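Local coordinates for protein 3,4-dihydroxybenzoate decarboxylase (Enterobacter cloacae, PDB 5NY5) that decarboxylates 3,4-dihydroxybenzoate with the help of prenylated FMN and can be run in reverse to carboxylate catechols regioselectively at the para position, at residues 436-442 against 453-457; 105-110 against 242-248; 66-71 against 132-138; 73-77 against 214-218. All blocks are in the same frame, centred on the assembly; numbering follows the deposited sequence.

Contact 1 (436-442 against 453-457); sequences HQLDPSQ and NGISC
Gln442, Gly454 and Gln437 carry most of this contact, in which the loop linking antiparallel strands 427-434 and 455-462 folds back on the start of the second. Residues 436-442 make two successive type I turns, His436 to Asp439 and Asp439 to Gln442; an Asx turn, Asp439 OD1 accepting from Ser441 N at 2.9 Å, lies within the latter. Gln442 (chi1 m, chi2 t) reaches back so that its OE1 accepts from His436 N at 2.9 Å. Gln442 O accepts from Gly454 N at 3.0 Å, Gln442 CB lies 3.1 Å from Ile455 O and Gln442 CD 3.3 Å from Ser456 CB. Gly454, at phi 83° and psi 2°, brings its CA to 3.9 Å from Gln437 CA and 3.5 Å from His436 O, a CA-H...O contact; a CB here would collide with Gln437 NE2 and jam against Asn453 O. Gln437 (chi1 m) lays its OE1 3.5 Å from Asn453 CB on the solvent-exposed side. The His436 side chain is about 9 Å from those of Phe183 and Arg171, which bind prenylated FMN. Gln422 of a second subunit bonds to Ser441, and Ser456 pairs with Ile433 of strand 427-434.

Contact 2 (105-110 against 242-248); sequences VAPVVV and QQPVELV
Two short strands, 108-110 and 246-248, run side by side in the parallel sense, their axes 4.3 Å apart at closest and crossing at -48°. Val108 is level with Glu246 (CA-CA 5.0 Å) and Val109 with Leu247 (CA-CA 4.4 Å). Three backbone hydrogen bonds set this register. Val108 uses both its polar groups, Val108 N donating to Val245 O at 2.9 Å and Val108 O accepting from Leu247 N at 2.7 Å, and so straddles Glu246. Leu247 O then receives Val110 N at 2.6 Å, so that Leu247 in turn straddles Val109. Two of these acceptors also take CA-H...O contacts, Val108 O from Glu246 CA at 3.3 Å and Leu247 O from Val109 CA at 3.2 Å. Glu246 and Val248 turn their backbone bonds the other way, to Ala259, just past strand 256-258, and to Ala257 within it; Val105 bonds to Gly235. Upstream, Gln242, with positive phi, ends helix 234-241 in a Schellman motif, Gln243 N bonding to Gly238 O and Gln242 N to Ala239 O. Pro107 and Pro244, lacking an amide hydrogen, contribute hydrocarbon: Pro107 CB meets Leu247 CD1 at 3.8 Å, and Pro244 CB meets Val108 CG2 at 3.9 Å. All three hydrogen bonds across the segments are thus main chain to main chain, with valine, proline and leucine side chains packed around them.

Contact 3 (66-71 against 132-138); sequences YPGSRI and RKLLPAP
A type II turn, Tyr66 to Ser69, in the connection between antiparallel strands 57-60 and 70-73 of the mixed sheet that also takes in strand 316-319, docks here on the end of helix 131-134 and the proline-rich segment leaving it, in the Rift-related domain. Gly68, at phi 83° and psi -9°, takes the third position of the turn, which closes with Ser69 N on Tyr66 O at 3.2 Å. Beyond the helix, Leu135 is extended and Pro136 (phi -85°, psi 76°) centres an inverse gamma turn. Pro136 is the hub: Pro136 CB stands 3.4 Å from the centroid of the Tyr66 ring (chi1 m, chi2 86°) and 8° off its normal, a CH-pi contact, while Ile71 (chi1 m, chi2 t) sets CD1 3.8 Å from Pro136 CG and CG2 4.4 Å from Pro138 CG. Strand 316-319 packs on both prolines through Leu317 and Thr319. At the edge of its ring the tyrosine anchors on the helix backbone: Tyr66 OH donates a very short hydrogen bond, 2.5 Å, to Arg132 O.

Contact 4 (73-77 against 214-218); sequences VGMHA and PAIYI
In this buried junction a type I turn of the N-terminal domain, Gly74 to Ala77, meets the first turn of helix 214-219 of the Rift-related domain. The turn closes through Ala77 N on Gly74 O at 3.1 Å, and the helix through Ile218 N on Pro214 O at 2.9 Å. His76 CA, 7.3 Å from Pro214 CA, marks the nearest backbone approach, so the contact is made by side chains. Pro214, Tyr217 and Ile218, spaced three and four residues along the helix, form the surface that receives His76. With chi1 at -39° and chi2 at 96°, the tip of the imidazole abuts them: His76 NE2 lies 3.9 Å from Pro214 CB and His76 CD2 4.2 Å from Ile218 CG1 (chi1 m, chi2 t). His76 ND1 is hydrogen-bonded to Glu326 OE2, and Leu151 O takes the Tyr217 hydroxyl. Met75, a selenomethionine (t, p, p), sets its CG 4.1 Å from Pro214 CG. Tyr217 and Ile218 come within about 4 Å of the side chains of Ile169 and Phe222 respectively, residues that bind prenylated FMN, absent from this apo model. Tyr217 (chi1 -88°, chi2 -50°) turns its ring nearly perpendicular to the imidazole, planes at 82°, with Tyr217 CD2 3.5 Å from His76 CE1.

Overall arrangement
Contact 4 is the buried one, its centre about 8 Å from that of the chain; the centres of the others lie 20 to 23 Å from it, contact 2 at the surface and contacts 1 and 3 partly buried. Contacts 3 and 4 both join the N-terminal to the Rift-related domain, at the two ends of strand 70-73, and are made by side chains, contact 3 with one tyrosine hydrogen bond to the helix backbone, contact 4 by packing. Contacts 1 and 2 lie within single domains: contact 1 has one main-chain hydrogen bond and a glutamine folded into its loop, contact 2 three between parallel strands. Contacts 2 and 4 touch where Val245 CG1 meets Ile216 CD1 at 3.8 Å.

Contact 1 (436-442 against 453-457)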
loop_
_atom_site.group_PDB
_atom_site.type_symbol
_atom_site.label_atom_id
_atom_site.label_comp_id
_atom_site.label_asym_id
_atom_site.label_seq_id
_atom_site.Cartn_x
_atom_site.Cartn_y
_atom_site.Cartn_z
ATOM N N HIS A 436 -19.652 11.214 -9.744
ATOM C CA HIS A 436 -21.038 11.389 -10.149
ATOM C C HIS A 436 -21.945 10.803 -9.077
ATOM O O HIS A 436 -21.647 9.750 -8.512
ATOM C CB HIS A 436 -21.306 10.726 -11.503
ATOM C CG HIS A 436 -22.527 11.241 -12.196
ATOM N ND1 HIS A 436 -23.795 11.090 -11.680
ATOM C CD2 HIS A 436 -22.675 11.905 -13.367
ATOM C CE1 HIS A 436 -24.671 11.642 -12.500
ATOM N NE2 HIS A 436 -24.016 12.142 -13.532
ATOM N N GLN A 437 -23.056 11.492 -8.813
ATOM C CA GLN A 437 -23.972 11.082 -7.756
ATOM C C GLN A 437 -24.706 9.789 -8.075
ATOM O O GLN A 437 -25.143 9.101 -7.148
ATOM C CB GLN A 437 -24.992 12.190 -7.496
ATOM C CG GLN A 437 -24.398 13.464 -6.934
ATOM C CD GLN A 437 -24.409 13.491 -5.420
ATOM O OE1 GLN A 437 -25.099 12.699 -4.778
ATOM N NE2 GLN A 437 -23.649 14.414 -4.840
ATOM N N LEU A 438 -24.859 9.442 -9.350
ATOM C CA LEU A 438 -25.674 8.296 -9.725
ATOM C C LEU A 438 -24.914 6.977 -9.693
ATOM O O LEU A 438 -25.527 5.926 -9.907
ATOM C CB LEU A 438 -26.286 8.515 -11.110
ATOM C CG LEU A 438 -27.425 9.533 -11.104
ATOM C CD1 LEU A 438 -27.989 9.728 -12.496
ATOM C CD2 LEU A 438 -28.516 9.101 -10.138
ATOM N N ASP A 439 -23.612 6.999 -9.444
ATOM C CA ASP A 439 -22.891 5.772 -9.128
ATOM C C ASP A 439 -23.193 5.395 -7.684
ATOM O O ASP A 439 -22.822 6.139 -6.772
ATOM C CB ASP A 439 -21.393 5.958 -9.330
ATOM C CG ASP A 439 -20.594 4.678 -9.100
ATOM O OD1 ASP A 439 -21.120 3.710 -8.516
ATOM O OD2 ASP A 439 -19.415 4.639 -9.503
ATOM N N PRO A 440 -23.863 4.269 -7.432
ATOM C CA PRO A 440 -24.233 3.933 -6.049
ATOM C C PRO A 440 -23.047 3.566 -5.177
ATOM O O PRO A 440 -23.153 3.663 -3.949
ATOM C CB PRO A 440 -25.191 2.744 -6.216
ATOM C CG PRO A 440 -25.545 2.711 -7.670
ATOM C CD PRO A 440 -24.369 3.275 -8.388
ATOM N N SER A 441 -21.927 3.147 -5.765
ATOM C CA SER A 441 -20.739 2.839 -4.985
ATOM C C SER A 441 -19.974 4.085 -4.553
ATOM O O SER A 441 -19.038 3.968 -3.756
ATOM C CB SER A 441 -19.814 1.913 -5.777
ATOM O OG SER A 441 -19.214 2.594 -6.861
ATOM N N GLN A 442 -20.338 5.262 -5.056
ATOM C CA GLN A 442 -19.701 6.511 -4.645
ATOM C C GLN A 442 -20.355 7.035 -3.365
ATOM O O GLN A 442 -20.970 8.099 -3.316
ATOM C CB GLN A 442 -19.763 7.531 -5.775
ATOM C CG GLN A 442 -19.042 7.062 -7.020
ATOM C CD GLN A 442 -18.783 8.172 -8.015
ATOM O OE1 GLN A 442 -18.908 9.349 -7.696
ATOM N NE2 GLN A 442 -18.407 7.796 -9.232
ATOM N N ASN A 453 -21.423 11.566 -0.821
ATOM C CA ASN A 453 -22.049 11.052 -2.031
ATOM C C ASN A 453 -21.462 11.724 -3.266
ATOM O O ASN A 453 -21.173 12.923 -3.265
ATOM C CB ASN A 453 -23.560 11.275 -1.980
ATOM C CG ASN A 453 -24.236 10.439 -0.917
ATOM O OD1 ASN A 453 -23.733 9.390 -0.530
ATOM N ND2 ASN A 453 -25.391 10.895 -0.446
ATOM N N GLY A 454 -21.281 10.939 -4.324
ATOM C CA GLY A 454 -20.742 11.447 -5.563
ATOM C C GLY A 454 -19.236 11.537 -5.618
ATOM O O GLY A 454 -18.699 12.005 -6.628
ATOM N N ILE A 455 -18.539 11.117 -4.567
ATOM C CA ILE A 455 -17.085 11.073 -4.546
ATOM C C ILE A 455 -16.659 9.624 -4.701
ATOM O O ILE A 455 -17.327 8.706 -4.214
ATOM C CB ILE A 455 -16.515 11.691 -3.252
ATOM C CG1 ILE A 455 -17.103 13.084 -3.034
ATOM C CG2 ILE A 455 -14.997 11.755 -3.308
ATOM C CD1 ILE A 455 -16.657 13.739 -1.761
ATOM N N SER A 456 -15.539 9.417 -5.387
ATOM C CA SER A 456 -15.126 8.072 -5.747
ATOM C C SER A 456 -13.614 7.943 -5.682
ATOM O O SER A 456 -12.878 8.931 -5.673
ATOM C CB SER A 456 -15.608 7.704 -7.155
ATOM O OG SER A 456 -15.130 6.434 -7.552
ATOM N N CYS A 457 -13.165 6.696 -5.635
ATOM C CA CYS A 457 -11.810 6.354 -6.020
ATOM C C CYS A 457 -11.807 6.112 -7.522
ATOM O O CYS A 457 -12.672 5.404 -8.044
ATOM C CB CYS A 457 -11.322 5.118 -5.267
ATOM S SG CYS A 457 -9.676 4.553 -5.723
#

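Contact 2 (105-110 against 242-248)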
loop_
_atom_site.group_PDB
_atom_site.type_symbol
_atom_site.label_atom_id
_atom_site.label_comp_id
_atom_site.label_asym_id
_atom_site.label_seq_id
_atom_site.Cartn_x
_atom_site.Cartn_y
_atom_site.Cartn_z
ATOM N N VAL A 105 -23.205 25.419 -39.124
ATOM C CA VAL A 105 -24.069 26.134 -40.056
ATOM C C VAL A 105 -25.270 26.639 -39.270
ATOM O O VAL A 105 -26.024 25.840 -38.698
ATOM C CB VAL A 105 -24.508 25.248 -41.232
ATOM C CG1 VAL A 105 -25.544 25.970 -42.078
ATOM C CG2 VAL A 105 -23.305 24.864 -42.076
ATOM N N ALA A 106 -25.446 27.957 -39.247
ATOM C CA ALA A 106 -26.409 28.573 -38.352
ATOM C C ALA A 106 -27.841 28.268 -38.787
ATOM O O ALA A 106 -28.127 28.151 -39.981
ATOM C CB ALA A 106 -26.196 30.082 -38.302
ATOM N N PRO A 107 -28.759 28.138 -37.834
ATOM C CA PRO A 107 -30.165 27.913 -38.183
ATOM C C PRO A 107 -30.789 29.142 -38.832
ATOM O O PRO A 107 -30.235 30.242 -38.831
ATOM C CB PRO A 107 -30.821 27.596 -36.836
ATOM C CG PRO A 107 -29.908 28.197 -35.817
ATOM C CD PRO A 107 -28.528 28.074 -36.382
ATOM N N VAL A 108 -31.976 28.931 -39.397
ATOM C CA VAL A 108 -32.711 29.961 -40.123
ATOM C C VAL A 108 -34.175 29.897 -39.711
ATOM O O VAL A 108 -34.748 28.810 -39.590
ATOM C CB VAL A 108 -32.564 29.789 -41.650
ATOM C CG1 VAL A 108 -33.496 30.729 -42.387
ATOM C CG2 VAL A 108 -31.125 30.024 -42.077
ATOM N N VAL A 109 -34.783 31.063 -39.497
ATOM C CA VAL A 109 -36.199 31.131 -39.155
ATOM C C VAL A 109 -37.027 31.099 -40.433
ATOM O O VAL A 109 -36.630 31.650 -41.467
ATOM C CB VAL A 109 -36.497 32.389 -38.319
ATOM C CG1 VAL A 109 -35.632 32.409 -37.072
ATOM C CG2 VAL A 109 -36.281 33.649 -39.140
ATOM N N VAL A 110 -38.173 30.426 -40.373
ATOM C CA VAL A 110 -39.066 30.301 -41.524
ATOM C C VAL A 110 -40.500 30.519 -41.066
ATOM O O VAL A 110 -40.837 30.309 -39.893
ATOM C CB VAL A 110 -38.940 28.925 -42.213
ATOM C CG1 VAL A 110 -37.517 28.682 -42.690
ATOM C CG2 VAL A 110 -39.396 27.815 -41.284
ATOM N N GLN A 242 -25.150 20.004 -44.205
ATOM C CA GLN A 242 -24.872 21.076 -45.165
ATOM C C GLN A 242 -26.156 21.806 -45.546
ATOM O O GLN A 242 -26.336 22.248 -46.681
ATOM C CB GLN A 242 -24.152 20.540 -46.402
ATOM C CG GLN A 242 -22.705 20.164 -46.152
ATOM C CD GLN A 242 -21.873 21.347 -45.703
ATOM O OE1 GLN A 242 -21.603 21.517 -44.515
ATOM N NE2 GLN A 242 -21.455 22.172 -46.657
ATOM N N GLN A 243 -27.058 21.929 -44.579
ATOM C CA GLN A 243 -28.369 22.530 -44.764
ATOM C C GLN A 243 -28.838 23.086 -43.427
ATOM O O GLN A 243 -28.960 22.333 -42.453
ATOM C CB GLN A 243 -29.360 21.501 -45.305
ATOM C CG GLN A 243 -30.746 22.046 -45.558
ATOM C CD GLN A 243 -30.806 22.933 -46.780
ATOM O OE1 GLN A 243 -30.004 22.797 -47.704
ATOM N NE2 GLN A 243 -31.761 23.853 -46.794
ATOM N N PRO A 244 -29.100 24.388 -43.337
ATOM C CA PRO A 244 -29.425 24.988 -42.037
ATOM C C PRO A 244 -30.696 24.410 -41.433
ATOM O O PRO A 244 -31.656 24.093 -42.136
ATOM C CB PRO A 244 -29.587 26.477 -42.366
ATOM C CG PRO A 244 -29.817 26.527 -43.834
ATOM C CD PRO A 244 -29.045 25.389 -44.410
ATOM N N VAL A 245 -30.684 24.267 -40.108
ATOM C CA VAL A 245 -31.870 23.835 -39.382
ATOM C C VAL A 245 -32.905 24.951 -39.406
ATOM O O VAL A 245 -32.590 26.116 -39.136
ATOM C CB VAL A 245 -31.503 23.444 -37.943
ATOM C CG1 VAL A 245 -32.739 23.007 -37.174
ATOM C CG2 VAL A 245 -30.457 22.349 -37.947
ATOM N N GLU A 246 -34.144 24.602 -39.729
ATOM C CA GLU A 246 -35.202 25.591 -39.869
ATOM C C GLU A 246 -35.953 25.771 -38.556
ATOM O O GLU A 246 -36.280 24.798 -37.872
ATOM C CB GLU A 246 -36.170 25.184 -40.982
ATOM C CG GLU A 246 -35.552 25.238 -42.370
ATOM C CD GLU A 246 -36.388 24.531 -43.418
ATOM O OE1 GLU A 246 -35.843 24.211 -44.495
ATOM O OE2 GLU A 246 -37.588 24.293 -43.168
ATOM N N LEU A 247 -36.218 27.028 -38.210
ATOM C CA LEU A 247 -36.926 27.385 -36.991
ATOM C C LEU A 247 -38.211 28.124 -37.336
ATOM O O LEU A 247 -38.293 28.815 -38.356
ATOM C CB LEU A 247 -36.056 28.254 -36.078
ATOM C CG LEU A 247 -34.752 27.611 -35.606
ATOM C CD1 LEU A 247 -33.909 28.600 -34.823
ATOM C CD2 LEU A 247 -35.046 26.382 -34.769
ATOM N N VAL A 248 -39.212 27.976 -36.476
ATOM C CA VAL A 248 -40.513 28.605 -36.661
ATOM C C VAL A 248 -40.901 29.297 -35.364
ATOM O O VAL A 248 -40.678 28.760 -34.274
ATOM C CB VAL A 248 -41.587 27.579 -37.087
ATOM C CG1 VAL A 248 -41.604 26.393 -36.136
ATOM C CG2 VAL A 248 -42.961 28.229 -37.159
#

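Contact 3 (66-71 against 132-138)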
loop_
_atom_site.group_PDB
_atom_site.type_symbol
_atom_site.label_atom_id
_atom_site.label_comp_id
_atom_site.label_asym_id
_atom_site.label_seq_id
_atom_site.Cartn_x
_atom_site.Cartn_y
_atom_site.Cartn_z
ATOM N N TYR A 66 -54.689 4.372 -27.673
ATOM C CA TYR A 66 -54.239 5.525 -28.456
ATOM C C TYR A 66 -54.226 5.175 -29.936
ATOM O O TYR A 66 -53.162 5.071 -30.558
ATOM C CB TYR A 66 -52.853 5.983 -27.998
ATOM C CG TYR A 66 -52.828 6.630 -26.636
ATOM C CD1 TYR A 66 -52.707 5.866 -25.485
ATOM C CD2 TYR A 66 -52.912 8.009 -26.503
ATOM C CE1 TYR A 66 -52.677 6.455 -24.238
ATOM C CE2 TYR A 66 -52.882 8.607 -25.262
ATOM C CZ TYR A 66 -52.764 7.825 -24.132
ATOM O OH TYR A 66 -52.734 8.416 -22.892
ATOM N N PRO A 67 -55.399 4.994 -30.542
ATOM C CA PRO A 67 -55.441 4.839 -31.999
ATOM C C PRO A 67 -54.958 6.109 -32.680
ATOM O O PRO A 67 -55.203 7.220 -32.207
ATOM C CB PRO A 67 -56.920 4.566 -32.287
ATOM C CG PRO A 67 -57.639 5.183 -31.141
ATOM C CD PRO A 67 -56.748 4.977 -29.953
ATOM N N GLY A 68 -54.250 5.936 -33.792
ATOM C CA GLY A 68 -53.650 7.055 -34.481
ATOM C C GLY A 68 -52.317 7.506 -33.930
ATOM O O GLY A 68 -51.663 8.351 -34.555
ATOM N N SER A 69 -51.896 6.987 -32.782
ATOM C CA SER A 69 -50.571 7.265 -32.252
ATOM C C SER A 69 -49.602 6.169 -32.669
ATOM O O SER A 69 -49.988 5.017 -32.882
ATOM C CB SER A 69 -50.599 7.378 -30.726
ATOM O OG SER A 69 -51.136 8.619 -30.309
ATOM N N ARG A 70 -48.334 6.547 -32.798
ATOM C CA ARG A 70 -47.268 5.594 -33.073
ATOM C C ARG A 70 -46.012 6.067 -32.357
ATOM O O ARG A 70 -45.612 7.225 -32.501
ATOM C CB ARG A 70 -47.027 5.442 -34.580
ATOM C CG ARG A 70 -46.976 6.746 -35.357
ATOM C CD ARG A 70 -46.683 6.496 -36.826
ATOM N NE ARG A 70 -46.606 7.739 -37.585
ATOM C CZ ARG A 70 -46.280 7.813 -38.871
ATOM N NH1 ARG A 70 -45.998 6.713 -39.552
ATOM N NH2 ARG A 70 -46.233 8.991 -39.475
ATOM N N ILE A 71 -45.404 5.172 -31.581
ATOM C CA ILE A 71 -44.315 5.511 -30.672
ATOM C C ILE A 71 -43.014 4.933 -31.206
ATOM O O ILE A 71 -42.961 3.777 -31.640
ATOM C CB ILE A 71 -44.607 5.002 -29.249
ATOM C CG1 ILE A 71 -45.899 5.636 -28.733
ATOM C CG2 ILE A 71 -43.447 5.312 -28.319
ATOM C CD1 ILE A 71 -46.271 5.231 -27.333
ATOM N N ARG A 132 -52.874 13.880 -21.431
ATOM C CA ARG A 132 -52.918 12.423 -21.389
ATOM C C ARG A 132 -53.671 11.855 -22.586
ATOM O O ARG A 132 -53.272 10.828 -23.144
ATOM C CB ARG A 132 -53.558 11.947 -20.085
ATOM C CG ARG A 132 -52.694 12.105 -18.845
ATOM C CD ARG A 132 -52.808 13.495 -18.236
ATOM N NE ARG A 132 -53.004 13.432 -16.790
ATOM C CZ ARG A 132 -54.170 13.631 -16.184
ATOM N NH1 ARG A 132 -55.251 13.921 -16.899
ATOM N NH2 ARG A 132 -54.255 13.549 -14.864
ATOM N N LYS A 133 -54.772 12.499 -22.985
ATOM C CA LYS A 133 -55.499 12.053 -24.168
ATOM C C LYS A 133 -54.727 12.327 -25.450
ATOM O O LYS A 133 -54.980 11.673 -26.467
ATOM C CB LYS A 133 -56.863 12.742 -24.259
ATOM C CG LYS A 133 -57.748 12.627 -23.031
ATOM C CD LYS A 133 -59.079 13.327 -23.289
ATOM C CE LYS A 133 -59.882 13.527 -22.015
ATOM N NZ LYS A 133 -60.275 12.240 -21.378
ATOM N N LEU A 134 -53.797 13.276 -25.423
ATOM C CA LEU A 134 -53.134 13.745 -26.631
ATOM C C LEU A 134 -51.898 12.927 -26.980
ATOM O O LEU A 134 -51.709 12.557 -28.143
ATOM C CB LEU A 134 -52.760 15.219 -26.467
ATOM C CG LEU A 134 -52.617 16.064 -27.730
ATOM C CD1 LEU A 134 -53.787 15.821 -28.661
ATOM C CD2 LEU A 134 -52.541 17.531 -27.358
ATOM N N LEU A 135 -51.050 12.630 -25.996
ATOM C CA LEU A 135 -49.781 11.969 -26.245
ATOM C C LEU A 135 -49.651 10.737 -25.347
ATOM O O LEU A 135 -49.838 10.841 -24.126
ATOM C CB LEU A 135 -48.617 12.932 -25.999
ATOM C CG LEU A 135 -48.643 14.191 -26.866
ATOM C CD1 LEU A 135 -47.527 15.139 -26.479
ATOM C CD2 LEU A 135 -48.542 13.813 -28.330
ATOM N N PRO A 136 -49.361 9.634 -25.882
ATOM C CA PRO A 136 -49.139 8.429 -25.058
ATOM C C PRO A 136 -47.701 8.336 -24.548
ATOM O O PRO A 136 -46.866 7.573 -25.032
ATOM C CB PRO A 136 -49.476 7.296 -26.030
ATOM C CG PRO A 136 -49.078 7.840 -27.361
ATOM C CD PRO A 136 -49.345 9.326 -27.322
ATOM N N ALA A 137 -47.399 9.143 -23.543
ATOM C CA ALA A 137 -46.072 9.121 -22.943
ATOM C C ALA A 137 -45.857 7.793 -22.231
ATOM O O ALA A 137 -46.666 7.426 -21.368
ATOM C CB ALA A 137 -45.907 10.282 -21.970
ATOM N N PRO A 138 -44.807 7.048 -22.550
ATOM C CA PRO A 138 -44.624 5.728 -21.947
ATOM C C PRO A 138 -43.960 5.810 -20.582
ATOM O O PRO A 138 -43.333 6.805 -20.214
ATOM C CB PRO A 138 -43.720 4.999 -22.950
ATOM C CG PRO A 138 -43.313 6.040 -23.988
ATOM C CD PRO A 138 -43.710 7.380 -23.468
#

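Contact 4 (73-77 against 214-218)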
loop_
_atom_site.group_PDB
_atom_site.type_symbol
_atom_site.label_atom_id
_atom_site.label_comp_id
_atom_site.label_asym_id
_atom_site.label_seq_id
_atom_site.Cartn_x
_atom_site.Cartn_y
_atom_site.Cartn_z
ATOM N N VAL A 73 -38.827 4.273 -30.642
ATOM C CA VAL A 73 -37.753 4.098 -29.674
ATOM C C VAL A 73 -36.545 3.482 -30.364
ATOM O O VAL A 73 -36.671 2.754 -31.352
ATOM C CB VAL A 73 -38.172 3.214 -28.476
ATOM C CG1 VAL A 73 -39.271 3.874 -27.669
ATOM C CG2 VAL A 73 -38.605 1.843 -28.956
ATOM N N GLY A 74 -35.364 3.779 -29.825
ATOM C CA GLY A 74 -34.139 3.133 -30.240
ATOM C C GLY A 74 -33.414 3.764 -31.404
ATOM O O GLY A 74 -32.510 3.131 -31.960
HETATM N N MSE A 75 -33.763 4.988 -31.782
HETATM C CA MSE A 75 -33.199 5.605 -32.976
HETATM C C MSE A 75 -31.686 5.766 -32.869
HETATM O O MSE A 75 -30.964 5.513 -33.828
HETATM C CB MSE A 75 -33.869 6.958 -33.235
HETATM C CG MSE A 75 -33.679 7.522 -34.641
HETATM SE SE MSE A 75 -34.340 6.393 -36.104
HETATM C CE MSE A 75 -35.916 5.687 -35.277
ATOM N N HIS A 76 -31.207 6.170 -31.695
ATOM C CA HIS A 76 -29.780 6.331 -31.459
ATOM C C HIS A 76 -29.179 5.171 -30.677
ATOM O O HIS A 76 -28.046 5.283 -30.202
ATOM C CB HIS A 76 -29.503 7.643 -30.719
ATOM C CG HIS A 76 -30.355 8.787 -31.166
ATOM N ND1 HIS A 76 -31.511 9.152 -30.511
ATOM C CD2 HIS A 76 -30.220 9.651 -32.199
ATOM C CE1 HIS A 76 -32.051 10.191 -31.122
ATOM N NE2 HIS A 76 -31.288 10.513 -32.149
ATOM N N ALA A 77 -29.903 4.061 -30.538
ATOM C CA ALA A 77 -29.457 2.937 -29.716
ATOM C C ALA A 77 -28.474 2.021 -30.432
ATOM O O ALA A 77 -28.550 0.800 -30.293
ATOM C CB ALA A 77 -30.672 2.148 -29.234
ATOM N N PRO A 214 -31.800 12.882 -36.307
ATOM C CA PRO A 214 -30.765 12.435 -35.361
ATOM C C PRO A 214 -29.562 13.355 -35.307
ATOM O O PRO A 214 -28.913 13.450 -34.258
ATOM C CB PRO A 214 -30.395 11.047 -35.893
ATOM C CG PRO A 214 -31.640 10.567 -36.539
ATOM C CD PRO A 214 -32.300 11.776 -37.141
ATOM N N ALA A 215 -29.253 14.050 -36.405
ATOM C CA ALA A 215 -28.163 15.018 -36.384
ATOM C C ALA A 215 -28.413 16.109 -35.351
ATOM O O ALA A 215 -27.474 16.598 -34.715
ATOM C CB ALA A 215 -27.975 15.627 -37.773
ATOM N N ILE A 216 -29.674 16.498 -35.162
ATOM C CA ILE A 216 -29.985 17.523 -34.172
ATOM C C ILE A 216 -29.788 16.978 -32.764
ATOM O O ILE A 216 -29.111 17.593 -31.932
ATOM C CB ILE A 216 -31.414 18.054 -34.377
ATOM C CG1 ILE A 216 -31.544 18.725 -35.745
ATOM C CG2 ILE A 216 -31.781 19.018 -33.265
ATOM C CD1 ILE A 216 -32.891 19.373 -35.989
ATOM N N TYR A 217 -30.378 15.817 -32.475
ATOM C CA TYR A 217 -30.240 15.217 -31.152
ATOM C C TYR A 217 -28.776 14.989 -30.794
ATOM O O TYR A 217 -28.362 15.232 -29.655
ATOM C CB TYR A 217 -31.011 13.899 -31.093
ATOM C CG TYR A 217 -32.464 14.028 -30.697
ATOM C CD1 TYR A 217 -32.836 14.744 -29.569
ATOM C CD2 TYR A 217 -33.462 13.425 -31.448
ATOM C CE1 TYR A 217 -34.162 14.854 -29.200
ATOM C CE2 TYR A 217 -34.790 13.533 -31.088
ATOM C CZ TYR A 217 -35.136 14.248 -29.966
ATOM O OH TYR A 217 -36.457 14.356 -29.609
ATOM N N ILE A 218 -27.978 14.530 -31.758
ATOM C CA ILE A 218 -26.585 14.195 -31.480
ATOM C C ILE A 218 -25.754 15.461 -31.316
ATOM O O ILE A 218 -24.977 15.593 -30.363
ATOM C CB ILE A 218 -26.024 13.291 -32.592
ATOM C CG1 ILE A 218 -26.736 11.937 -32.584
ATOM C CG2 ILE A 218 -24.525 13.114 -32.437
ATOM C CD1 ILE A 218 -26.403 11.066 -33.773
#